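Local coordinates for condensin complex subunit 3 (Schizosaccharomyces pombe, PDB 5OQR), which serves as a regulatory subunit of condensin, the complex required to convert interphase chromatin into condensed mitotic-like chromosomes, at residues Tyr465-Phe470 with Arg503-Glu508; Glu508-Val513 with Val525-His530; Glu429-Gly434 with Lys488-Pro493. All coordinates share one frame; numbering follows the deposited sequence.

In the fold
All three contacts join helices of one curved HEAT-repeat solenoid. Contacts 1 and 2 share helix 500-514 and overlap at Glu508, which touches only in contact 1; their centres are about 11 Å apart. Contact 3 pairs helices 416-434 and 480-495, with its centre about 12 Å from that of contact 1. Contact 1 lies at the surface and is polar, an amide between a lysine and a glutamate. Contact 2 is buried, combining leucines with two hydroxyls that hydrogen-bond to Leu507 O. Contact 3, partly buried, is apolar, a phenylalanine against leucine and threonine methyls. Ile491 ties them together: it packs on Val466 and Phe470 of contact 1 and on Cys509, Leu510 and Val513 of contact 2.

Contact 1 (Tyr465-Phe470 with Arg503-Glu508); sequences YVQCLF and REKGLE
Gln467 of helix 457-471 and Glu508 of helix 500-514 mark the nearest approach of the two backbones, their CA atoms 7.3 Å apart. Gln467 carries the contact alone from its side, facing Lys505 and Glu508, which lie one turn apart on the other helix. Its CG stands opposite the backbone N (chi1 -170°) and the chain runs on extended, so the amide is delivered straight into the space between those two side chains. The two halves of the amide then part company. The oxygen turns to the lysine: Gln467 OE1 lies 3.3 Å from Lys505 CD, and CE of the same lysine is 3.8 Å from OE1. The nitrogen turns to the glutamate, with Gln467 NE2 3.8 Å from Glu508 OE1, too long to count as a hydrogen bond; the amide and carboxylate planes are twisted 62° against each other. Lys505 bends at each torsion beyond its first (chi2 69°, followed by two similar turns), which lays its methylenes across the glutamine at about a right angle and carries NZ past the amide to a hydrogen bond with Ser464 OG, the residue just before Tyr465 on helix 457-471. Around it the same two helices also pack through apolar groups: the stem of Gln467 rests on Cys509 and Leu512, while Phe470 reaches Leu512 and Val513. This is side-by-side packing of solenoid helices, residues 503-508 lying within HEAT repeat 7. The modelled orientation puts the amide NH2 on the carboxylate side and the oxygen beside lysine methylenes, so any steadying by charge is at most weak. No hydrogen bond or salt bridge joins the two segments, and any attraction across this partly exposed seam is probably weak and long-range.

Contact 2 (Glu508-Val513 with Val525-His530); sequences ECLSLV and VPLYLH
The ring of Tyr528 is the flat group of this contact, and it meets helix 500-514 with its hydroxyl end. Two groups flank that end obliquely from opposite sides of the ring plane: Ser511 OG, 3.3 Å from Tyr528 CZ, and Leu510 CG, 3.3 Å from Tyr528 OH. Tyr528 starts with CG opposite its own carbonyl carbon (chi1 -71°), a setting that sends the long ring across the 12.1 Å between the segment axes. Its OH ends in a hydrogen bond to Leu507 O, one turn before Ser511. Ser511 OG, 2.8 Å from Tyr528 OH, also bonds to Leu507 O and in addition to Thr546 OG1 of helix 537-554, which gives both buried hydroxyls polar partners. A phenylalanine in place of Tyr528 would probably keep the ring packing but lose the bond to Leu507 O and leave Leu507 O and Ser511 OG beside a ring without a hydroxyl. Beside the tyrosine, Leu510 and Leu527 add an apolar contact, Leu510 CD2 lying 3.9 Å from Leu527 CD2. The two segments run at 144° to each other, nearer antiparallel than parallel, as consecutive helices of a solenoid do, and they link HEAT repeat 7 to HEAT repeat 8. Helix 537-554 adds Thr546 against Tyr528 and Leu547 against Val525, helix 480-495 backs Leu510 with Ile491, and an apolar side chain of the other protein chain packs on Ser511.

Contact 3 (Glu429-Gly434 with Lys488-Pro493); sequences EVFEQG and KTLIIP
Phe431 reaches from helix 416-434 toward helix 480-495, and Leu490 comes the other way, so that the two side chains lie alongside each other, pointing opposite ways. The phenylalanine has its CG on the far side of CB from the backbone N (chi1 -168°), which projects the ring well clear of its helix. One branch of the leucine does the touching: Leu490 CD2 sits 4.0 Å from Phe431 CE1 and equally near CD1. Thr489 adds its methyl from the same side of the ring plane but at the other flank, Thr489 CG2 lying 4.2 Å from Phe431 CE2. Both methyls approach obliquely, and the ring spans two successive residues of the opposing helix. The threonine hydroxyl takes no part in this, being turned back to bond to Asp485 O in its own helix. The methyl is thus left to meet the ring. These helices belong to the HEAT-repeat solenoid, in which amphipathic helices stack layer on layer; helix 480-495 opens HEAT repeat 7, and helix 457-471 lies in the chain between the two partners. That intervening helix supplies Cys462, which touches Phe431 and Leu490 alike, and Asn458, whose ND2 is hydrogen-bonded to Val430 O. Around residues 488-491 helix 480-495 widens into a pi-type turn, and it kinks where Pro493 lacks the amide hydrogen needed to bond to the turn before. Leu490 also packs its other methyl, CD1, on Val466 of helix 457-471. His435, just after the segment, meets the Phe431 ring edge-to-face, while Ile491 turns to Cys509, Leu510 and Val513 of helix 500-514.

Contact 1 (Tyr465-Phe470 with Arg503-Glu508)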
loop_
_atom_site.group_PDB
_atom_site.type_symbol
_atom_site.label_atom_id
_atom_site.label_comp_id
_atom_site.label_asym_id
_atom_site.label_seq_id
_atom_site.Cartn_x
_atom_site.Cartn_y
_atom_site.Cartn_z
ATOM N N TYR A 465 0.186 -29.470 -20.952
ATOM C CA TYR A 465 0.922 -29.083 -22.150
ATOM C C TYR A 465 0.004 -28.396 -23.150
ATOM O O TYR A 465 0.413 -27.450 -23.829
ATOM C CB TYR A 465 1.576 -30.305 -22.797
ATOM C CG TYR A 465 2.782 -30.860 -22.073
ATOM C CD1 TYR A 465 2.998 -30.612 -20.726
ATOM C CD2 TYR A 465 3.713 -31.636 -22.749
ATOM C CE1 TYR A 465 4.103 -31.126 -20.074
ATOM C CE2 TYR A 465 4.817 -32.150 -22.108
ATOM C CZ TYR A 465 5.007 -31.894 -20.772
ATOM O OH TYR A 465 6.111 -32.408 -20.137
ATOM N N VAL A 466 -1.236 -28.874 -23.264
ATOM C CA VAL A 466 -2.214 -28.225 -24.131
ATOM C C VAL A 466 -2.499 -26.818 -23.630
ATOM O O VAL A 466 -2.580 -25.866 -24.414
ATOM C CB VAL A 466 -3.505 -29.062 -24.202
ATOM C CG1 VAL A 466 -4.484 -28.444 -25.184
ATOM C CG2 VAL A 466 -3.198 -30.493 -24.598
ATOM N N GLN A 467 -2.656 -26.671 -22.317
ATOM C CA GLN A 467 -2.937 -25.366 -21.736
ATOM C C GLN A 467 -1.832 -24.370 -22.068
ATOM O O GLN A 467 -2.104 -23.241 -22.489
ATOM C CB GLN A 467 -3.107 -25.508 -20.226
ATOM C CG GLN A 467 -3.632 -24.275 -19.531
ATOM C CD GLN A 467 -3.790 -24.484 -18.042
ATOM O OE1 GLN A 467 -3.646 -25.600 -17.544
ATOM N NE2 GLN A 467 -4.086 -23.412 -17.319
ATOM N N CYS A 468 -0.574 -24.775 -21.891
ATOM C CA CYS A 468 0.537 -23.875 -22.176
ATOM C C CYS A 468 0.678 -23.606 -23.667
ATOM O O CYS A 468 1.210 -22.563 -24.060
ATOM C CB CYS A 468 1.837 -24.454 -21.624
ATOM S SG CYS A 468 1.948 -24.466 -19.832
ATOM N N LEU A 469 0.223 -24.532 -24.509
ATOM C CA LEU A 469 0.301 -24.326 -25.950
ATOM C C LEU A 469 -0.530 -23.120 -26.368
ATOM O O LEU A 469 -0.025 -22.185 -26.996
ATOM C CB LEU A 469 -0.162 -25.589 -26.681
ATOM C CG LEU A 469 -0.467 -25.453 -28.176
ATOM C CD1 LEU A 469 0.724 -24.919 -28.941
ATOM C CD2 LEU A 469 -0.909 -26.785 -28.751
ATOM N N PHE A 470 -1.814 -23.124 -26.018
ATOM C CA PHE A 470 -2.708 -22.039 -26.393
ATOM C C PHE A 470 -2.492 -20.780 -25.567
ATOM O O PHE A 470 -3.064 -19.737 -25.900
ATOM C CB PHE A 470 -4.157 -22.510 -26.279
ATOM C CG PHE A 470 -4.504 -23.602 -27.246
ATOM C CD1 PHE A 470 -4.591 -23.337 -28.600
ATOM C CD2 PHE A 470 -4.727 -24.894 -26.808
ATOM C CE1 PHE A 470 -4.900 -24.334 -29.496
ATOM C CE2 PHE A 470 -5.038 -25.896 -27.702
ATOM C CZ PHE A 470 -5.125 -25.614 -29.047
ATOM N N ARG A 503 -11.962 -32.759 -15.846
ATOM C CA ARG A 503 -12.996 -31.891 -16.399
ATOM C C ARG A 503 -12.651 -30.423 -16.191
ATOM O O ARG A 503 -12.803 -29.606 -17.105
ATOM C CB ARG A 503 -14.340 -32.216 -15.755
ATOM C CG ARG A 503 -15.531 -31.591 -16.447
ATOM C CD ARG A 503 -16.701 -31.501 -15.497
ATOM N NE ARG A 503 -16.825 -32.709 -14.686
ATOM C CZ ARG A 503 -17.504 -32.783 -13.546
ATOM N NH1 ARG A 503 -18.126 -31.714 -13.063
ATOM N NH2 ARG A 503 -17.556 -33.928 -12.880
ATOM N N GLU A 504 -12.193 -30.067 -14.991
ATOM C CA GLU A 504 -11.811 -28.685 -14.730
ATOM C C GLU A 504 -10.646 -28.262 -15.614
ATOM O O GLU A 504 -10.642 -27.154 -16.160
ATOM C CB GLU A 504 -11.458 -28.509 -13.253
ATOM C CG GLU A 504 -12.646 -28.668 -12.322
ATOM C CD GLU A 504 -12.277 -28.493 -10.861
ATOM O OE1 GLU A 504 -11.072 -28.364 -10.560
ATOM O OE2 GLU A 504 -13.195 -28.483 -10.015
ATOM N N LYS A 505 -9.649 -29.134 -15.772
ATOM C CA LYS A 505 -8.510 -28.806 -16.620
ATOM C C LYS A 505 -8.927 -28.724 -18.084
ATOM O O LYS A 505 -8.416 -27.885 -18.833
ATOM C CB LYS A 505 -7.405 -29.843 -16.426
ATOM C CG LYS A 505 -6.165 -29.611 -17.275
ATOM C CD LYS A 505 -5.379 -28.380 -16.845
ATOM C CE LYS A 505 -4.720 -28.566 -15.490
ATOM N NZ LYS A 505 -3.833 -29.765 -15.452
ATOM N N GLY A 506 -9.858 -29.580 -18.506
ATOM C CA GLY A 506 -10.317 -29.531 -19.882
ATOM C C GLY A 506 -11.038 -28.238 -20.206
ATOM O O GLY A 506 -10.927 -27.714 -21.316
ATOM N N LEU A 507 -11.791 -27.705 -19.242
ATOM C CA LEU A 507 -12.508 -26.456 -19.478
ATOM C C LEU A 507 -11.549 -25.280 -19.600
ATOM O O LEU A 507 -11.736 -24.410 -20.454
ATOM C CB LEU A 507 -13.521 -26.211 -18.360
ATOM C CG LEU A 507 -14.848 -26.957 -18.511
ATOM C CD1 LEU A 507 -15.630 -26.908 -17.219
ATOM C CD2 LEU A 507 -15.669 -26.370 -19.645
ATOM N N GLU A 508 -10.520 -25.233 -18.752
ATOM C CA GLU A 508 -9.505 -24.195 -18.888
ATOM C C GLU A 508 -8.841 -24.260 -20.257
ATOM O O GLU A 508 -8.535 -23.223 -20.856
ATOM C CB GLU A 508 -8.463 -24.329 -17.781
ATOM C CG GLU A 508 -9.038 -24.274 -16.376
ATOM C CD GLU A 508 -7.984 -24.496 -15.310
ATOM O OE1 GLU A 508 -7.191 -23.568 -15.052
ATOM O OE2 GLU A 508 -7.942 -25.607 -14.738
#

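Contact 2 (Glu508-Val513 with Val525-His530)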
loop_
_atom_site.group_PDB
_atom_site.type_symbol
_atom_site.label_atom_id
_atom_site.label_comp_id
_atom_site.label_asym_id
_atom_site.label_seq_id
_atom_site.Cartn_x
_atom_site.Cartn_y
_atom_site.Cartn_z
ATOM N N GLU A 508 -10.520 -25.233 -18.752
ATOM C CA GLU A 508 -9.505 -24.195 -18.888
ATOM C C GLU A 508 -8.841 -24.260 -20.257
ATOM O O GLU A 508 -8.535 -23.223 -20.856
ATOM C CB GLU A 508 -8.463 -24.329 -17.781
ATOM C CG GLU A 508 -9.038 -24.274 -16.376
ATOM C CD GLU A 508 -7.984 -24.496 -15.310
ATOM O OE1 GLU A 508 -7.191 -23.568 -15.052
ATOM O OE2 GLU A 508 -7.942 -25.607 -14.738
ATOM N N CYS A 509 -8.609 -25.471 -20.770
ATOM C CA CYS A 509 -8.044 -25.613 -22.106
ATOM C C CYS A 509 -9.031 -25.151 -23.168
ATOM O O CYS A 509 -8.649 -24.472 -24.127
ATOM C CB CYS A 509 -7.641 -27.067 -22.360
ATOM S SG CYS A 509 -6.211 -27.637 -21.434
ATOM N N LEU A 510 -10.304 -25.520 -23.019
ATOM C CA LEU A 510 -11.317 -25.083 -23.971
ATOM C C LEU A 510 -11.425 -23.564 -24.001
ATOM O O LEU A 510 -11.594 -22.968 -25.070
ATOM C CB LEU A 510 -12.661 -25.714 -23.615
ATOM C CG LEU A 510 -13.875 -25.268 -24.429
ATOM C CD1 LEU A 510 -13.621 -25.379 -25.917
ATOM C CD2 LEU A 510 -15.082 -26.092 -24.040
ATOM N N SER A 511 -11.314 -22.920 -22.840
ATOM C CA SER A 511 -11.414 -21.466 -22.783
ATOM C C SER A 511 -10.338 -20.812 -23.636
ATOM O O SER A 511 -10.617 -19.885 -24.404
ATOM C CB SER A 511 -11.312 -20.993 -21.333
ATOM O OG SER A 511 -12.342 -21.549 -20.539
ATOM N N LEU A 512 -9.095 -21.283 -23.514
ATOM C CA LEU A 512 -7.990 -20.665 -24.239
ATOM C C LEU A 512 -8.130 -20.841 -25.743
ATOM O O LEU A 512 -7.610 -20.025 -26.509
ATOM C CB LEU A 512 -6.661 -21.247 -23.762
ATOM C CG LEU A 512 -6.249 -20.875 -22.338
ATOM C CD1 LEU A 512 -5.095 -21.739 -21.878
ATOM C CD2 LEU A 512 -5.876 -19.406 -22.258
ATOM N N VAL A 513 -8.816 -21.895 -26.186
ATOM C CA VAL A 513 -9.058 -22.058 -27.614
ATOM C C VAL A 513 -10.139 -21.096 -28.075
ATOM O O VAL A 513 -10.107 -20.611 -29.211
ATOM C CB VAL A 513 -9.428 -23.519 -27.930
ATOM C CG1 VAL A 513 -9.705 -23.696 -29.414
ATOM C CG2 VAL A 513 -8.316 -24.447 -27.497
ATOM N N VAL A 525 -20.485 -20.037 -25.291
ATOM C CA VAL A 525 -21.034 -19.193 -24.228
ATOM C C VAL A 525 -22.094 -19.945 -23.426
ATOM O O VAL A 525 -22.029 -19.927 -22.190
ATOM C CB VAL A 525 -21.549 -17.874 -24.806
ATOM C CG1 VAL A 525 -22.379 -17.113 -23.775
ATOM C CG2 VAL A 525 -20.395 -17.006 -25.271
ATOM N N PRO A 526 -23.080 -20.601 -24.043
ATOM C CA PRO A 526 -24.075 -21.334 -23.243
ATOM C C PRO A 526 -23.461 -22.305 -22.254
ATOM O O PRO A 526 -23.969 -22.450 -21.135
ATOM C CB PRO A 526 -24.906 -22.059 -24.311
ATOM C CG PRO A 526 -24.767 -21.224 -25.527
ATOM C CD PRO A 526 -23.385 -20.646 -25.483
ATOM N N LEU A 527 -22.376 -22.979 -22.637
ATOM C CA LEU A 527 -21.738 -23.932 -21.737
ATOM C C LEU A 527 -21.214 -23.237 -20.488
ATOM O O LEU A 527 -21.465 -23.680 -19.363
ATOM C CB LEU A 527 -20.606 -24.653 -22.466
ATOM C CG LEU A 527 -19.785 -25.644 -21.638
ATOM C CD1 LEU A 527 -20.655 -26.791 -21.155
ATOM C CD2 LEU A 527 -18.624 -26.159 -22.450
ATOM N N TYR A 528 -20.481 -22.138 -20.669
ATOM C CA TYR A 528 -19.899 -21.443 -19.530
ATOM C C TYR A 528 -20.945 -20.732 -18.683
ATOM O O TYR A 528 -20.682 -20.452 -17.509
ATOM C CB TYR A 528 -18.839 -20.461 -20.018
ATOM C CG TYR A 528 -17.609 -21.170 -20.522
ATOM C CD1 TYR A 528 -17.381 -21.330 -21.878
ATOM C CD2 TYR A 528 -16.692 -21.711 -19.633
ATOM C CE1 TYR A 528 -16.261 -21.991 -22.337
ATOM C CE2 TYR A 528 -15.573 -22.374 -20.079
ATOM C CZ TYR A 528 -15.361 -22.513 -21.429
ATOM O OH TYR A 528 -14.240 -23.173 -21.870
ATOM N N LEU A 529 -22.119 -20.434 -19.241
ATOM C CA LEU A 529 -23.226 -19.975 -18.411
ATOM C C LEU A 529 -23.794 -21.124 -17.590
ATOM O O LEU A 529 -24.114 -20.954 -16.409
ATOM C CB LEU A 529 -24.313 -19.349 -19.280
ATOM C CG LEU A 529 -23.896 -18.105 -20.062
ATOM C CD1 LEU A 529 -24.954 -17.750 -21.085
ATOM C CD2 LEU A 529 -23.647 -16.935 -19.124
ATOM N N HIS A 530 -23.922 -22.303 -18.201
ATOM C CA HIS A 530 -24.333 -23.488 -17.456
ATOM C C HIS A 530 -23.314 -23.849 -16.385
ATOM O O HIS A 530 -23.677 -24.410 -15.345
ATOM C CB HIS A 530 -24.537 -24.659 -18.415
ATOM C CG HIS A 530 -25.020 -25.910 -17.750
ATOM N ND1 HIS A 530 -24.198 -26.990 -17.508
ATOM C CD2 HIS A 530 -26.240 -26.252 -17.273
ATOM C CE1 HIS A 530 -24.892 -27.943 -16.913
ATOM N NE2 HIS A 530 -26.133 -27.521 -16.758
#

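Contact 3 (Glu429-Gly434 with Lys488-Pro493)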
loop_
_atom_site.group_PDB
_atom_site.type_symbol
_atom_site.label_atom_id
_atom_site.label_comp_id
_atom_site.label_asym_id
_atom_site.label_seq_id
_atom_site.Cartn_x
_atom_site.Cartn_y
_atom_site.Cartn_z
ATOM N N GLU A 429 3.510 -37.892 -28.070
ATOM C CA GLU A 429 4.411 -38.905 -27.533
ATOM C C GLU A 429 4.143 -39.143 -26.052
ATOM O O GLU A 429 4.076 -40.292 -25.601
ATOM C CB GLU A 429 5.861 -38.484 -27.763
ATOM C CG GLU A 429 6.244 -38.416 -29.233
ATOM C CD GLU A 429 7.671 -37.950 -29.449
ATOM O OE1 GLU A 429 8.343 -37.600 -28.455
ATOM O OE2 GLU A 429 8.122 -37.933 -30.614
ATOM N N VAL A 430 3.985 -38.068 -25.278
ATOM C CA VAL A 430 3.645 -38.218 -23.867
ATOM C C VAL A 430 2.293 -38.896 -23.719
ATOM O O VAL A 430 2.041 -39.594 -22.729
ATOM C CB VAL A 430 3.664 -36.846 -23.163
ATOM C CG1 VAL A 430 3.334 -36.995 -21.683
ATOM C CG2 VAL A 430 5.017 -36.177 -23.339
ATOM N N PHE A 431 1.401 -38.704 -24.691
ATOM C CA PHE A 431 0.090 -39.336 -24.637
ATOM C C PHE A 431 0.176 -40.824 -24.950
ATOM O O PHE A 431 -0.587 -41.618 -24.390
ATOM C CB PHE A 431 -0.853 -38.634 -25.614
ATOM C CG PHE A 431 -2.297 -39.010 -25.448
ATOM C CD1 PHE A 431 -2.963 -38.753 -24.262
ATOM C CD2 PHE A 431 -2.997 -39.595 -26.490
ATOM C CE1 PHE A 431 -4.293 -39.089 -24.112
ATOM C CE2 PHE A 431 -4.328 -39.930 -26.346
ATOM C CZ PHE A 431 -4.978 -39.676 -25.156
ATOM N N GLU A 432 1.095 -41.220 -25.835
ATOM C CA GLU A 432 1.263 -42.634 -26.152
ATOM C C GLU A 432 1.776 -43.413 -24.949
ATOM O O GLU A 432 1.341 -44.544 -24.704
ATOM C CB GLU A 432 2.213 -42.795 -27.338
ATOM C CG GLU A 432 1.614 -42.378 -28.672
ATOM C CD GLU A 432 2.629 -42.391 -29.803
ATOM O OE1 GLU A 432 2.214 -42.485 -30.977
ATOM O OE2 GLU A 432 3.843 -42.310 -29.518
ATOM N N GLN A 433 2.707 -42.830 -24.189
ATOM C CA GLN A 433 3.229 -43.490 -22.997
ATOM C C GLN A 433 2.098 -44.007 -22.117
ATOM O O GLN A 433 2.010 -45.205 -21.828
ATOM C CB GLN A 433 4.113 -42.526 -22.204
ATOM C CG GLN A 433 5.493 -42.298 -22.788
ATOM C CD GLN A 433 6.437 -41.655 -21.789
ATOM O OE1 GLN A 433 6.838 -40.502 -21.948
ATOM N NE2 GLN A 433 6.794 -42.401 -20.749
ATOM N N GLY A 434 1.215 -43.105 -21.687
ATOM C CA GLY A 434 0.161 -43.470 -20.758
ATOM C C GLY A 434 -0.770 -44.549 -21.269
ATOM O O GLY A 434 -1.496 -45.154 -20.473
ATOM N N LYS A 488 -10.501 -32.655 -30.544
ATOM C CA LYS A 488 -11.061 -33.998 -30.649
ATOM C C LYS A 488 -10.332 -34.981 -29.743
ATOM O O LYS A 488 -10.959 -35.850 -29.129
ATOM C CB LYS A 488 -11.007 -34.484 -32.098
ATOM C CG LYS A 488 -11.942 -33.744 -33.038
ATOM C CD LYS A 488 -12.210 -34.532 -34.315
ATOM C CE LYS A 488 -11.019 -34.528 -35.260
ATOM N NZ LYS A 488 -11.460 -34.485 -36.683
ATOM N N THR A 489 -9.009 -34.860 -29.644
ATOM C CA THR A 489 -8.222 -35.891 -28.980
ATOM C C THR A 489 -8.177 -35.714 -27.467
ATOM O O THR A 489 -8.135 -36.711 -26.740
ATOM C CB THR A 489 -6.799 -35.903 -29.541
ATOM O OG1 THR A 489 -6.849 -35.972 -30.972
ATOM C CG2 THR A 489 -6.025 -37.103 -29.015
ATOM N N LEU A 490 -8.187 -34.478 -26.971
ATOM C CA LEU A 490 -7.924 -34.252 -25.553
ATOM C C LEU A 490 -8.955 -33.366 -24.863
ATOM O O LEU A 490 -9.512 -33.752 -23.831
ATOM C CB LEU A 490 -6.534 -33.645 -25.385
ATOM C CG LEU A 490 -5.403 -34.578 -25.815
ATOM C CD1 LEU A 490 -4.457 -33.868 -26.748
ATOM C CD2 LEU A 490 -4.661 -35.107 -24.603
ATOM N N ILE A 491 -9.222 -32.182 -25.413
ATOM C CA ILE A 491 -10.011 -31.185 -24.691
ATOM C C ILE A 491 -11.445 -31.667 -24.501
ATOM O O ILE A 491 -11.948 -31.731 -23.374
ATOM C CB ILE A 491 -9.958 -29.830 -25.416
ATOM C CG1 ILE A 491 -8.544 -29.261 -25.337
ATOM C CG2 ILE A 491 -10.947 -28.838 -24.800
ATOM C CD1 ILE A 491 -8.275 -28.138 -26.301
ATOM N N ILE A 492 -12.133 -31.995 -25.597
ATOM C CA ILE A 492 -13.518 -32.457 -25.483
ATOM C C ILE A 492 -13.607 -33.716 -24.631
ATOM O O ILE A 492 -14.431 -33.748 -23.703
ATOM C CB ILE A 492 -14.139 -32.642 -26.879
ATOM C CG1 ILE A 492 -13.977 -31.381 -27.735
ATOM C CG2 ILE A 492 -15.617 -33.008 -26.751
ATOM C CD1 ILE A 492 -14.693 -30.163 -27.216
ATOM N N PRO A 493 -12.816 -34.766 -24.870
ATOM C CA PRO A 493 -12.839 -35.912 -23.947
ATOM C C PRO A 493 -12.636 -35.518 -22.494
ATOM O O PRO A 493 -13.270 -36.095 -21.602
ATOM C CB PRO A 493 -11.691 -36.790 -24.463
ATOM C CG PRO A 493 -11.551 -36.427 -25.891
ATOM C CD PRO A 493 -11.891 -34.983 -25.998
#